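Local coordinates for protein amino Transferase (Eubacterium rectale, PDB 3ELE) that binds pyridoxal-5'-phosphate and probably catalyses the transfer of amino groups between amino acids and keto acids, as a class I and II aminotransferase, at residues A[157-162]-A[187-193]; A[127-133]-A[147-153]. All coordinates share one frame. Numbering follows the deposited sequence.

Interaction 2 comes first along the chain. It pairs strands 126-130 and 147-151 at one margin of the seven-stranded mixed sheet of the PLP-binding domain. Interaction 1 follows in series: the loop after strand 147-151 meets the turn that leads into helix 191-208. The centres are 14 Å apart and the two contacts touch. The Y189 OH atom lies 3.7 Å from I130 CB, F158 CD1 lies 3.8 Å from P132 CD, and D161 O lies 4.0 Å from V151 CG1. The segments of interaction 1 thus pack against the C-terminal ends of strands 126-130 and 147-151 and the loop after the first, near the PLP pocket that includes Y137, N179 and N183.

Interaction 1: A[157-162]-A[187-193]; sequences HFQIDF and TVYSEET
Segment 157-162 is an irregular loop that enters helix 162-167. Segment 187-193 is extended from T187 to S190, then starts helix 191-208. The backbones run alongside, F158 level with T187 (CA-CA 6.1 Å) and Q159 with Y189 (5.9 Å). F158 is left-handed (phi/psi 57/42), and its O accepts a 2.6 Å hydrogen bond from T187 OG1. Q159 folds over (chi1 and chi2 both m), and its side-chain amide bridges the turn. Q159 NE2 donates to V188 O at 3.0 Å. Q159 OE1 accepts from S190 N at 3.2 Å and from T193 OG1 at 2.5 Å. S190 is the N-cap of helix 191-208, so the Q159 carboxamide bonds at its start. In this class I and II aminotransferase, the contact joins the loop after strand 147-151 to the N-terminus of helix 191-208, with the T187 side chain about 11 Å from the bound PLP. I160 sets CG1 over the Y189 ring face, 4.2 Å from the centroid, in a CH-pi contact. A water lies 2.9 Å from Q159 O and 2.7 Å from Y189 OH. F162 CZ approaches T193 O edge-on at 3.4 Å. The F158 ring leads away to W370, F337 and F328.

Interaction 2: A[127-133]-A[147-153]; sequences FITIAPY and RLVEVPA
A very short hydrogen bond, 2.4 Å, runs from Y133 OH to E150 OE2. E150 reaches it with chi1 m and chi2 t, and Y133 with chi1 p. Five backbone hydrogen bonds form a parallel ladder. F127 N donates to R147 O (2.9 Å), V149 N to F127 O (2.9 Å), T129 N to V149 O (2.9 Å), V151 N to T129 O (2.8 Å) and A131 N to V151 O (2.9 Å). The bridge pairs are F127-L148, I128-V149, T129-E150 and I130-V151, with CA-CA distances of 4.7 to 5.1 Å. The strand axes approach to 4.6 Å and cross at -33°. Beyond the strands, the CA of A131 lies nearest that of A153 (4.7 Å), and a cis peptide precedes P132. I128, I130, V149 and V151 share one face of the sheet, where V151 CG2 lies 3.4 Å from I128 CG2 and 3.6 Å from I130 CD1. F127, T129, L148 and E150 share the other. There L148 CD1 meets T129 CG2 at 3.8 Å and L148 CD2 meets Y133 CE2 at 3.7 Å. This is a beta-alpha-beta unit, with helix 136-143 as the crossover on the F127 and T129 face. Helix 162-167 packs against I128 and V151 on the opposite face. Strand 147-151 is outermost within the chain, and strand 173-178 flanks strand 126-130 on its other side.

Interaction 1: A[157-162]-A[187-193]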
ATOM      1  N   HIS A 157     -17.741  31.574  -6.356  1.00 45.15           N
ATOM      2  CA  HIS A 157     -18.400  30.341  -6.881  1.00 42.86           C
ATOM      3  C   HIS A 157     -17.715  28.987  -6.587  1.00 41.77           C
ATOM      4  O   HIS A 157     -18.304  27.953  -6.886  1.00 41.89           O
ATOM      5  CB  HIS A 157     -18.563  30.475  -8.406  1.00 43.21           C
ATOM      6  CG  HIS A 157     -19.381  31.654  -8.827  1.00 43.02           C
ATOM      7  ND1 HIS A 157     -20.759  31.667  -8.751  1.00 44.80           N
ATOM      8  CD2 HIS A 157     -19.017  32.861  -9.323  1.00 45.06           C
ATOM      9  CE1 HIS A 157     -21.207  32.833  -9.183  1.00 47.72           C
ATOM     10  NE2 HIS A 157     -20.171  33.577  -9.533  1.00 45.65           N
ATOM     11  N   PHE A 158     -16.517  28.993  -5.989  1.00 40.77           N
ATOM     12  CA  PHE A 158     -15.720  27.778  -5.716  1.00 39.71           C
ATOM     13  C   PHE A 158     -15.410  26.934  -6.965  1.00 37.82           C
ATOM     14  O   PHE A 158     -15.492  25.696  -6.947  1.00 35.66           O
ATOM     15  CB  PHE A 158     -16.275  26.982  -4.533  1.00 40.18           C
ATOM     16  CG  PHE A 158     -16.156  27.717  -3.234  1.00 43.70           C
ATOM     17  CD1 PHE A 158     -14.925  27.779  -2.571  1.00 42.70           C
ATOM     18  CD2 PHE A 158     -17.251  28.402  -2.696  1.00 41.25           C
ATOM     19  CE1 PHE A 158     -14.796  28.492  -1.354  1.00 42.64           C
ATOM     20  CE2 PHE A 158     -17.128  29.120  -1.491  1.00 39.95           C
ATOM     21  CZ  PHE A 158     -15.900  29.160  -0.821  1.00 36.79           C
ATOM     22  N   GLN A 159     -15.061  27.660  -8.039  1.00 35.99           N
ATOM     23  CA  GLN A 159     -14.601  27.097  -9.292  1.00 35.35           C
ATOM     24  C   GLN A 159     -13.080  27.387  -9.275  1.00 35.12           C
ATOM     25  O   GLN A 159     -12.429  27.134  -8.249  1.00 36.28           O
ATOM     26  CB  GLN A 159     -15.375  27.688 -10.481  1.00 34.15           C
ATOM     27  CG  GLN A 159     -16.880  27.371 -10.480  1.00 35.87           C
ATOM     28  CD  GLN A 159     -17.214  25.913 -10.836  1.00 37.05           C
ATOM     29  OE1 GLN A 159     -16.741  25.364 -11.859  1.00 30.98           O
ATOM     30  NE2 GLN A 159     -18.086  25.302 -10.032  1.00 28.55           N
ATOM     31  N   ILE A 160     -12.513  27.919 -10.351  1.00 34.68           N
ATOM     32  CA  ILE A 160     -11.075  28.195 -10.413  1.00 33.68           C
ATOM     33  C   ILE A 160     -10.869  29.649 -10.779  1.00 33.76           C
ATOM     34  O   ILE A 160     -11.527  30.152 -11.671  1.00 32.91           O
ATOM     35  CB  ILE A 160     -10.375  27.287 -11.455  1.00 33.83           C
ATOM     36  CG1 ILE A 160     -10.572  25.797 -11.079  1.00 34.06           C
ATOM     37  CG2 ILE A 160      -8.881  27.649 -11.578  1.00 33.89           C
ATOM     38  CD1 ILE A 160      -9.882  24.790 -12.009  1.00 32.23           C
ATOM     39  N   ASP A 161      -9.966  30.316 -10.054  1.00 34.91           N
ATOM     40  CA  ASP A 161      -9.526  31.672 -10.398  1.00 34.56           C
ATOM     41  C   ASP A 161      -8.431  31.420 -11.439  1.00 34.88           C
ATOM     42  O   ASP A 161      -7.266  31.183 -11.085  1.00 35.83           O
ATOM     43  CB  ASP A 161      -9.001  32.396  -9.150  1.00 33.86           C
ATOM     44  CG  ASP A 161      -8.450  33.783  -9.438  1.00 33.16           C
ATOM     45  OD1 ASP A 161      -8.075  34.126 -10.596  1.00 29.94           O
ATOM     46  OD2 ASP A 161      -8.326  34.526  -8.454  1.00 31.13           O
ATOM     47  N   PHE A 162      -8.811  31.460 -12.716  1.00 35.09           N
ATOM     48  CA  PHE A 162      -7.872  31.194 -13.824  1.00 34.49           C
ATOM     49  C   PHE A 162      -6.712  32.166 -13.953  1.00 35.92           C
ATOM     50  O   PHE A 162      -5.642  31.753 -14.401  1.00 35.74           O
ATOM     51  CB  PHE A 162      -8.603  31.019 -15.159  1.00 33.74           C
ATOM     52  CG  PHE A 162      -9.444  29.778 -15.207  1.00 34.25           C
ATOM     53  CD1 PHE A 162      -8.832  28.512 -15.278  1.00 31.82           C
ATOM     54  CD2 PHE A 162     -10.838  29.854 -15.120  1.00 34.54           C
ATOM     55  CE1 PHE A 162      -9.592  27.346 -15.291  1.00 32.86           C
ATOM     56  CE2 PHE A 162     -11.610  28.691 -15.130  1.00 33.28           C
ATOM     57  CZ  PHE A 162     -10.991  27.436 -15.221  1.00 30.74           C
ATOM     58  N   THR A 187     -17.912  21.663  -3.913  1.00 33.53           N
ATOM     59  CA  THR A 187     -18.118  22.233  -5.229  1.00 35.47           C
ATOM     60  C   THR A 187     -17.966  21.140  -6.296  1.00 35.98           C
ATOM     61  O   THR A 187     -17.421  20.066  -6.022  1.00 36.44           O
ATOM     62  CB  THR A 187     -17.118  23.378  -5.531  1.00 35.33           C
ATOM     63  OG1 THR A 187     -17.591  24.126  -6.656  1.00 37.08           O
ATOM     64  CG2 THR A 187     -15.682  22.835  -5.792  1.00 38.43           C
ATOM     65  N   VAL A 188     -18.512  21.410  -7.478  1.00 35.45           N
ATOM     66  CA  VAL A 188     -18.396  20.525  -8.631  1.00 34.43           C
ATOM     67  C   VAL A 188     -18.008  21.409  -9.794  1.00 34.16           C
ATOM     68  O   VAL A 188     -18.743  22.345 -10.115  1.00 36.63           O
ATOM     69  CB  VAL A 188     -19.688  19.761  -8.952  1.00 33.10           C
ATOM     70  CG1 VAL A 188     -19.546  18.984 -10.284  1.00 28.99           C
ATOM     71  CG2 VAL A 188     -20.030  18.809  -7.845  1.00 34.25           C
ATOM     72  N   TYR A 189     -16.867  21.138 -10.418  1.00 35.21           N
ATOM     73  CA  TYR A 189     -16.430  21.941 -11.572  1.00 35.83           C
ATOM     74  C   TYR A 189     -17.304  21.671 -12.797  1.00 37.07           C
ATOM     75  O   TYR A 189     -17.548  20.512 -13.160  1.00 39.31           O
ATOM     76  CB  TYR A 189     -14.953  21.753 -11.920  1.00 35.98           C
ATOM     77  CG  TYR A 189     -13.949  22.134 -10.832  1.00 34.61           C
ATOM     78  CD1 TYR A 189     -14.157  23.232  -9.977  1.00 35.82           C
ATOM     79  CD2 TYR A 189     -12.739  21.440 -10.708  1.00 30.60           C
ATOM     80  CE1 TYR A 189     -13.212  23.589  -8.996  1.00 31.97           C
ATOM     81  CE2 TYR A 189     -11.795  21.797  -9.734  1.00 34.08           C
ATOM     82  CZ  TYR A 189     -12.038  22.872  -8.883  1.00 32.99           C
ATOM     83  OH  TYR A 189     -11.110  23.212  -7.926  1.00 31.31           O
ATOM     84  N   SER A 190     -17.828  22.752 -13.379  1.00 37.04           N
ATOM     85  CA  SER A 190     -18.681  22.692 -14.563  1.00 36.44           C
ATOM     86  C   SER A 190     -17.859  22.341 -15.789  1.00 36.75           C
ATOM     87  O   SER A 190     -16.631  22.486 -15.781  1.00 35.95           O
ATOM     88  CB  SER A 190     -19.335  24.059 -14.812  1.00 35.88           C
ATOM     89  OG  SER A 190     -18.333  25.049 -15.049  1.00 38.77           O
ATOM     90  N   GLU A 191     -18.548  21.932 -16.853  1.00 37.04           N
ATOM     91  CA  GLU A 191     -17.905  21.660 -18.143  1.00 37.61           C
ATOM     92  C   GLU A 191     -17.085  22.869 -18.587  1.00 36.63           C
ATOM     93  O   GLU A 191     -15.958  22.710 -19.081  1.00 38.00           O
ATOM     94  CB  GLU A 191     -18.939  21.332 -19.226  1.00 38.12           C
ATOM     95  CG  GLU A 191     -18.315  20.831 -20.510  1.00 41.27           C
ATOM     96  CD  GLU A 191     -19.307  20.558 -21.629  1.00 39.31           C
ATOM     97  OE1 GLU A 191     -20.269  21.349 -21.814  1.00 42.41           O
ATOM     98  OE2 GLU A 191     -19.067  19.575 -22.366  1.00 39.07           O
ATOM     99  N   GLU A 192     -17.650  24.065 -18.405  1.00 36.12           N
ATOM    100  CA  GLU A 192     -16.985  25.311 -18.769  1.00 36.99           C
ATOM    101  C   GLU A 192     -15.651  25.461 -18.017  1.00 33.93           C
ATOM    102  O   GLU A 192     -14.634  25.777 -18.630  1.00 34.03           O
ATOM    103  CB  GLU A 192     -17.921  26.509 -18.542  1.00 36.60           C
ATOM    104  CG  GLU A 192     -17.355  27.859 -18.961  1.00 42.70           C
ATOM    105  CD  GLU A 192     -18.347  29.003 -18.782  1.00 42.10           C
ATOM    106  OE1 GLU A 192     -19.579  28.789 -18.896  1.00 56.28           O
ATOM    107  OE2 GLU A 192     -17.883  30.137 -18.544  1.00 57.87           O
ATOM    108  N   THR A 193     -15.665  25.211 -16.710  1.00 32.58           N
ATOM    109  CA  THR A 193     -14.448  25.260 -15.881  1.00 31.66           C
ATOM    110  C   THR A 193     -13.404  24.239 -16.356  1.00 31.47           C
ATOM    111  O   THR A 193     -12.230  24.581 -16.509  1.00 31.66           O
ATOM    112  CB  THR A 193     -14.794  25.041 -14.400  1.00 29.88           C
ATOM    113  OG1 THR A 193     -15.602  26.131 -13.964  1.00 30.40           O
ATOM    114  CG2 THR A 193     -13.563  24.961 -13.531  1.00 28.87           C
TER
HETATM  115  O   HOH W   1     -12.166  25.082  -6.270  1.00 37.44           O

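Interaction 2: A[127-133]-A[147-153]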
ATOM      1  N   PHE A 127       3.614  20.861  -8.047  1.00 31.50           N
ATOM      2  CA  PHE A 127       2.251  20.423  -8.316  1.00 32.07           C
ATOM      3  C   PHE A 127       1.327  21.480  -7.714  1.00 32.83           C
ATOM      4  O   PHE A 127       1.528  21.917  -6.567  1.00 31.92           O
ATOM      5  CB  PHE A 127       1.966  19.020  -7.773  1.00 33.17           C
ATOM      6  CG  PHE A 127       2.724  17.955  -8.491  1.00 36.70           C
ATOM      7  CD1 PHE A 127       2.198  17.357  -9.649  1.00 36.96           C
ATOM      8  CD2 PHE A 127       3.993  17.565  -8.045  1.00 35.88           C
ATOM      9  CE1 PHE A 127       2.935  16.362 -10.356  1.00 36.56           C
ATOM     10  CE2 PHE A 127       4.724  16.575  -8.727  1.00 34.27           C
ATOM     11  CZ  PHE A 127       4.192  15.958  -9.878  1.00 27.19           C
ATOM     12  N   ILE A 128       0.331  21.894  -8.503  1.00 32.56           N
ATOM     13  CA  ILE A 128      -0.592  22.949  -8.151  1.00 31.12           C
ATOM     14  C   ILE A 128      -1.885  22.350  -7.621  1.00 31.34           C
ATOM     15  O   ILE A 128      -2.446  21.430  -8.232  1.00 30.22           O
ATOM     16  CB  ILE A 128      -0.931  23.857  -9.357  1.00 30.87           C
ATOM     17  CG1 ILE A 128       0.294  24.641  -9.831  1.00 33.40           C
ATOM     18  CG2 ILE A 128      -2.016  24.892  -9.016  1.00 32.03           C
ATOM     19  CD1 ILE A 128      -0.018  25.483 -11.034  1.00 32.17           C
ATOM     20  N   THR A 129      -2.341  22.887  -6.493  1.00 31.35           N
ATOM     21  CA  THR A 129      -3.651  22.508  -5.886  1.00 31.44           C
ATOM     22  C   THR A 129      -4.483  23.802  -5.905  1.00 31.79           C
ATOM     23  O   THR A 129      -3.911  24.917  -5.879  1.00 31.35           O
ATOM     24  CB  THR A 129      -3.496  21.886  -4.495  1.00 31.05           C
ATOM     25  OG1 THR A 129      -4.769  21.393  -4.029  1.00 36.16           O
ATOM     26  CG2 THR A 129      -2.946  22.879  -3.483  1.00 29.89           C
ATOM     27  N   ILE A 130      -5.802  23.651  -6.053  1.00 32.34           N
ATOM     28  CA  ILE A 130      -6.744  24.774  -6.112  1.00 32.25           C
ATOM     29  C   ILE A 130      -7.444  24.794  -4.756  1.00 32.56           C
ATOM     30  O   ILE A 130      -8.141  23.835  -4.410  1.00 30.69           O
ATOM     31  CB  ILE A 130      -7.792  24.613  -7.268  1.00 32.76           C
ATOM     32  CG1 ILE A 130      -7.119  24.268  -8.605  1.00 36.55           C
ATOM     33  CG2 ILE A 130      -8.632  25.896  -7.449  1.00 28.36           C
ATOM     34  CD1 ILE A 130      -6.148  25.299  -9.081  1.00 35.50           C
ATOM     35  N   ALA A 131      -7.237  25.868  -3.992  1.00 33.95           N
ATOM     36  CA  ALA A 131      -7.849  26.030  -2.671  1.00 33.68           C
ATOM     37  C   ALA A 131      -9.379  26.244  -2.797  1.00 34.05           C
ATOM     38  O   ALA A 131      -9.823  26.773  -3.803  1.00 35.77           O
ATOM     39  CB  ALA A 131      -7.219  27.183  -1.898  1.00 34.28           C
ATOM     40  N   PRO A 132     -10.188  25.764  -1.822  1.00 34.00           N
ATOM     41  CA  PRO A 132      -9.766  25.009  -0.648  1.00 34.01           C
ATOM     42  C   PRO A 132      -9.439  23.579  -1.049  1.00 34.64           C
ATOM     43  O   PRO A 132     -10.097  23.034  -1.948  1.00 35.20           O
ATOM     44  CB  PRO A 132     -10.979  25.069   0.258  1.00 34.20           C
ATOM     45  CG  PRO A 132     -12.133  25.113  -0.693  1.00 34.24           C
ATOM     46  CD  PRO A 132     -11.657  25.929  -1.850  1.00 33.57           C
ATOM     47  N   TYR A 133      -8.450  22.975  -0.389  1.00 34.96           N
ATOM     48  CA  TYR A 133      -7.977  21.641  -0.784  1.00 35.49           C
ATOM     49  C   TYR A 133      -7.690  20.676   0.371  1.00 35.76           C
ATOM     50  O   TYR A 133      -7.511  21.088   1.515  1.00 36.21           O
ATOM     51  CB  TYR A 133      -6.733  21.802  -1.678  1.00 34.51           C
ATOM     52  CG  TYR A 133      -5.494  22.241  -0.931  1.00 35.54           C
ATOM     53  CD1 TYR A 133      -5.288  23.576  -0.591  1.00 35.81           C
ATOM     54  CD2 TYR A 133      -4.531  21.303  -0.538  1.00 37.74           C
ATOM     55  CE1 TYR A 133      -4.168  23.966   0.149  1.00 35.21           C
ATOM     56  CE2 TYR A 133      -3.415  21.668   0.190  1.00 37.52           C
ATOM     57  CZ  TYR A 133      -3.221  22.999   0.523  1.00 39.46           C
ATOM     58  OH  TYR A 133      -2.091  23.309   1.226  1.00 37.05           O
ATOM     59  N   ARG A 147       7.187  19.956  -4.653  1.00 35.79           N
ATOM     60  CA  ARG A 147       6.582  20.990  -3.833  1.00 37.13           C
ATOM     61  C   ARG A 147       5.166  21.335  -4.279  1.00 35.68           C
ATOM     62  O   ARG A 147       4.802  21.152  -5.430  1.00 34.63           O
ATOM     63  CB  ARG A 147       7.495  22.215  -3.777  1.00 37.80           C
ATOM     64  CG  ARG A 147       8.658  22.010  -2.785  1.00 42.21           C
ATOM     65  CD  ARG A 147       9.338  23.314  -2.474  1.00 43.40           C
ATOM     66  NE  ARG A 147      10.025  23.851  -3.647  1.00 42.15           N
ATOM     67  CZ  ARG A 147      10.560  25.072  -3.730  1.00 45.14           C
ATOM     68  NH1 ARG A 147      10.478  25.935  -2.713  1.00 41.16           N
ATOM     69  NH2 ARG A 147      11.193  25.438  -4.853  1.00 43.72           N
ATOM     70  N   LEU A 148       4.373  21.789  -3.322  1.00 35.49           N
ATOM     71  CA  LEU A 148       2.984  22.122  -3.553  1.00 35.35           C
ATOM     72  C   LEU A 148       2.849  23.637  -3.706  1.00 36.93           C
ATOM     73  O   LEU A 148       3.470  24.399  -2.962  1.00 38.96           O
ATOM     74  CB  LEU A 148       2.131  21.629  -2.403  1.00 35.34           C
ATOM     75  CG  LEU A 148       0.623  21.727  -2.616  1.00 32.95           C
ATOM     76  CD1 LEU A 148       0.182  20.743  -3.717  1.00 32.94           C
ATOM     77  CD2 LEU A 148      -0.085  21.446  -1.314  1.00 35.85           C
ATOM     78  N   VAL A 149       2.060  24.050  -4.690  1.00 36.28           N
ATOM     79  CA  VAL A 149       1.762  25.460  -4.977  1.00 36.12           C
ATOM     80  C   VAL A 149       0.240  25.587  -4.872  1.00 35.88           C
ATOM     81  O   VAL A 149      -0.474  24.861  -5.539  1.00 36.56           O
ATOM     82  CB  VAL A 149       2.283  25.827  -6.376  1.00 35.48           C
ATOM     83  CG1 VAL A 149       1.844  27.239  -6.806  1.00 33.88           C
ATOM     84  CG2 VAL A 149       3.762  25.726  -6.367  1.00 35.12           C
ATOM     85  N   GLU A 150      -0.242  26.474  -4.001  1.00 36.53           N
ATOM     86  CA  GLU A 150      -1.668  26.696  -3.787  1.00 36.91           C
ATOM     87  C   GLU A 150      -2.193  27.840  -4.616  1.00 35.95           C
ATOM     88  O   GLU A 150      -1.607  28.920  -4.581  1.00 33.09           O
ATOM     89  CB  GLU A 150      -1.955  27.063  -2.326  1.00 36.83           C
ATOM     90  CG  GLU A 150      -1.557  26.007  -1.328  1.00 41.99           C
ATOM     91  CD  GLU A 150      -1.859  26.384   0.122  1.00 40.03           C
ATOM     92  OE1 GLU A 150      -2.569  27.380   0.384  1.00 45.75           O
ATOM     93  OE2 GLU A 150      -1.412  25.627   1.008  1.00 47.52           O
ATOM     94  N   VAL A 151      -3.301  27.607  -5.335  1.00 35.45           N
ATOM     95  CA  VAL A 151      -4.008  28.691  -6.014  1.00 35.31           C
ATOM     96  C   VAL A 151      -5.052  29.204  -5.001  1.00 36.01           C
ATOM     97  O   VAL A 151      -5.832  28.384  -4.456  1.00 37.45           O
ATOM     98  CB  VAL A 151      -4.672  28.268  -7.323  1.00 35.13           C
ATOM     99  CG1 VAL A 151      -5.431  29.460  -7.940  1.00 26.74           C
ATOM    100  CG2 VAL A 151      -3.631  27.738  -8.291  1.00 31.55           C
ATOM    101  N   PRO A 152      -5.048  30.532  -4.689  1.00 36.98           N
ATOM    102  CA  PRO A 152      -6.073  31.095  -3.781  1.00 36.49           C
ATOM    103  C   PRO A 152      -7.513  30.812  -4.235  1.00 35.01           C
ATOM    104  O   PRO A 152      -7.797  30.791  -5.441  1.00 34.40           O
ATOM    105  CB  PRO A 152      -5.789  32.599  -3.798  1.00 36.32           C
ATOM    106  CG  PRO A 152      -4.378  32.698  -4.150  1.00 40.00           C
ATOM    107  CD  PRO A 152      -4.082  31.573  -5.094  1.00 37.05           C
ATOM    108  N   ALA A 153      -8.395  30.611  -3.266  1.00 34.40           N
ATOM    109  CA  ALA A 153      -9.768  30.215  -3.541  1.00 35.41           C
ATOM    110  C   ALA A 153     -10.611  31.253  -4.298  1.00 36.37           C
ATOM    111  O   ALA A 153     -10.414  32.469  -4.159  1.00 36.13           O
ATOM    112  CB  ALA A 153     -10.502  29.816  -2.229  1.00 34.64           C
TER